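Local atomic coordinates of SusD superfamily protein (Parabacteroides distasonis, PDB entry 3OTN), a protein that probably binds carbohydrate nutrients at the bacterial outer membrane, in the manner of SusD proteins. Residues K454-T457 / E458-L462. Sequence-based numbering, arbitrary orientation.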
ATOM      1  N   LYS A 454     -24.706  -5.958  -3.000  1.00 33.97           N
ATOM      2  CA  LYS A 454     -23.926  -7.009  -3.706  1.00 33.31           C
ATOM      3  C   LYS A 454     -23.274  -7.951  -2.709  1.00 31.82           C
ATOM      4  O   LYS A 454     -22.824  -7.503  -1.655  1.00 32.70           O
ATOM      5  CB  LYS A 454     -22.860  -6.368  -4.606  1.00 28.17           C
ATOM      6  CG  LYS A 454     -23.432  -5.346  -5.602  1.00 36.00           C
ATOM      7  CD  LYS A 454     -24.448  -5.972  -6.569  1.00 40.02           C
ATOM      8  CE  LYS A 454     -24.959  -4.925  -7.556  1.00 54.32           C
ATOM      9  NZ  LYS A 454     -26.257  -5.321  -8.184  1.00 58.38           N
ATOM     10  N   VAL A 455     -23.178  -9.235  -3.063  1.00 29.46           N
ATOM     11  CA  VAL A 455     -22.646 -10.243  -2.148  1.00 30.29           C
ATOM     12  C   VAL A 455     -21.318 -10.791  -2.665  1.00 26.78           C
ATOM     13  O   VAL A 455     -21.228 -11.244  -3.808  1.00 28.54           O
ATOM     14  CB  VAL A 455     -23.677 -11.392  -1.898  1.00 34.00           C
ATOM     15  CG1 VAL A 455     -23.066 -12.454  -0.994  1.00 30.02           C
ATOM     16  CG2 VAL A 455     -24.989 -10.829  -1.271  1.00 32.90           C
ATOM     17  N   TYR A 456     -20.275 -10.731  -1.835  1.00 25.43           N
ATOM     18  CA  TYR A 456     -18.949 -11.212  -2.223  1.00 23.02           C
ATOM     19  C   TYR A 456     -18.922 -12.735  -2.246  1.00 24.95           C
ATOM     20  O   TYR A 456     -19.544 -13.392  -1.397  1.00 23.47           O
ATOM     21  CB  TYR A 456     -17.867 -10.665  -1.288  1.00 26.15           C
ATOM     22  CG  TYR A 456     -17.525  -9.184  -1.472  1.00 25.54           C
ATOM     23  CD1 TYR A 456     -18.380  -8.304  -2.143  1.00 35.26           C
ATOM     24  CD2 TYR A 456     -16.366  -8.651  -0.937  1.00 25.52           C
ATOM     25  CE1 TYR A 456     -18.064  -6.957  -2.282  1.00 34.04           C
ATOM     26  CE2 TYR A 456     -16.044  -7.287  -1.065  1.00 24.61           C
ATOM     27  CZ  TYR A 456     -16.906  -6.448  -1.721  1.00 32.31           C
ATOM     28  OH  TYR A 456     -16.626  -5.119  -1.841  1.00 32.00           O
ATOM     29  N   THR A 457     -18.239 -13.276  -3.254  1.00 23.04           N
ATOM     30  CA  THR A 457     -18.037 -14.691  -3.435  1.00 22.75           C
ATOM     31  C   THR A 457     -16.541 -14.996  -3.512  1.00 23.84           C
ATOM     32  O   THR A 457     -15.691 -14.085  -3.394  1.00 27.31           O
ATOM     33  CB  THR A 457     -18.721 -15.161  -4.728  1.00 24.07           C
ATOM     34  OG1 THR A 457     -17.981 -14.710  -5.883  1.00 22.86           O
ATOM     35  CG2 THR A 457     -20.202 -14.681  -4.793  1.00 26.86           C
ATOM     36  N   GLU A 458     -16.204 -16.266  -3.743  1.00 25.32           N
ATOM     37  CA  GLU A 458     -14.817 -16.695  -3.957  0.50 26.74           C
ATOM     38  C   GLU A 458     -14.117 -15.890  -5.086  1.00 24.05           C
ATOM     39  O   GLU A 458     -12.901 -15.621  -5.031  1.00 23.12           O
ATOM     40  CB  GLU A 458     -14.771 -18.208  -4.249  0.50 28.59           C
ATOM     41  CG  GLU A 458     -15.191 -19.136  -3.081  0.50 32.59           C
ATOM     42  CD  GLU A 458     -16.715 -19.387  -2.925  0.50 32.39           C
ATOM     43  OE1 GLU A 458     -17.573 -18.756  -3.605  0.50 25.86           O
ATOM     44  OE2 GLU A 458     -17.040 -20.232  -2.076  0.50 30.09           O
ATOM     45  N   THR A 459     -14.881 -15.508  -6.107  1.00 24.40           N
ATOM     46  CA  THR A 459     -14.363 -14.715  -7.236  1.00 21.05           C
ATOM     47  C   THR A 459     -13.633 -13.437  -6.823  1.00 24.02           C
ATOM     48  O   THR A 459     -12.544 -13.142  -7.344  1.00 20.91           O
ATOM     49  CB  THR A 459     -15.506 -14.367  -8.206  1.00 23.08           C
ATOM     50  OG1 THR A 459     -16.122 -15.583  -8.627  1.00 22.73           O
ATOM     51  CG2 THR A 459     -15.022 -13.583  -9.422  1.00 19.85           C
ATOM     52  N   GLN A 460     -14.208 -12.721  -5.853  1.00 23.88           N
ATOM     53  CA  GLN A 460     -13.701 -11.409  -5.435  1.00 24.56           C
ATOM     54  C   GLN A 460     -12.404 -11.499  -4.612  1.00 25.25           C
ATOM     55  O   GLN A 460     -11.765 -10.478  -4.387  1.00 21.42           O
ATOM     56  CB  GLN A 460     -14.754 -10.626  -4.661  1.00 20.30           C
ATOM     57  CG  GLN A 460     -15.873 -10.010  -5.512  1.00 24.23           C
ATOM     58  CD  GLN A 460     -16.835 -11.026  -6.101  1.00 25.26           C
ATOM     59  OE1 GLN A 460     -17.251 -11.987  -5.434  1.00 24.17           O
ATOM     60  NE2 GLN A 460     -17.215 -10.807  -7.357  1.00 23.08           N
ATOM     61  N   LEU A 461     -12.015 -12.711  -4.191  1.00 22.42           N
ATOM     62  CA  LEU A 461     -10.719 -12.915  -3.511  1.00 22.26           C
ATOM     63  C   LEU A 461      -9.478 -12.545  -4.358  1.00 22.49           C
ATOM     64  O   LEU A 461      -8.400 -12.297  -3.798  1.00 22.00           O
ATOM     65  CB  LEU A 461     -10.580 -14.371  -3.051  1.00 23.08           C
ATOM     66  CG  LEU A 461     -11.535 -14.850  -1.941  1.00 24.09           C
ATOM     67  CD1 LEU A 461     -11.446 -16.372  -1.790  1.00 22.10           C
ATOM     68  CD2 LEU A 461     -11.269 -14.138  -0.636  1.00 25.91           C
ATOM     69  N   LEU A 462      -9.622 -12.542  -5.685  1.00 20.15           N
ATOM     70  CA  LEU A 462      -8.541 -12.157  -6.589  1.00 20.11           C
ATOM     71  C   LEU A 462      -9.073 -11.249  -7.687  1.00 18.67           C
ATOM     72  O   LEU A 462     -10.274 -11.219  -7.944  1.00 18.11           O
ATOM     73  CB  LEU A 462      -7.915 -13.405  -7.228  1.00 21.31           C
ATOM     74  CG  LEU A 462      -7.171 -14.348  -6.284  1.00 20.15           C
ATOM     75  CD1 LEU A 462      -6.786 -15.650  -6.996  1.00 22.11           C
ATOM     76  CD2 LEU A 462      -5.941 -13.684  -5.669  1.00 21.30           C
TER
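Thr457 and Gln460 grip each other through backbone and side chain as the chain turns into the short 3-10 segment 459-461. The amide oxygen OE1 of Gln460 takes the N-H of Thr457 in a nearly straight bond (N to OE1 2.7 Å, 162° at the hydrogen), tilted little from the amide plane. The hydroxyl of Thr457 also donates to this oxygen (OG1 to OE1 of Gln460 2.9 Å), so two donors of one residue fix the amide's position. A bend at chi2 (70°) folds the glutamine chain back toward Thr457. With chi1 at 73°, OG1 of Thr457 lies between its own N and carbonyl carbon and also accepts N-H of Thr459 (N to OG1 3.2 Å), which makes an ST turn. The backbone bond from Gln460 N to Thr457 O, 3.2 Å long, completes the turn. Replacing Gln460 by alanine removes OE1 and would probably leave the N-H of Thr457 without this acceptor and the Thr457 hydroxyl freer to turn. Outside this compact turn the contact is loose: Glu458 is exposed, and its CB merely brushes Thr457. Inward, CG of Gln460 comes only loosely and obliquely up to the Tyr456 ring, which is buried beside Phe445 and Tyr448 and bonds through OH to Met51 O. The turn itself lies at the protein surface, in the loop linking strand 442-444 to helix 467-472.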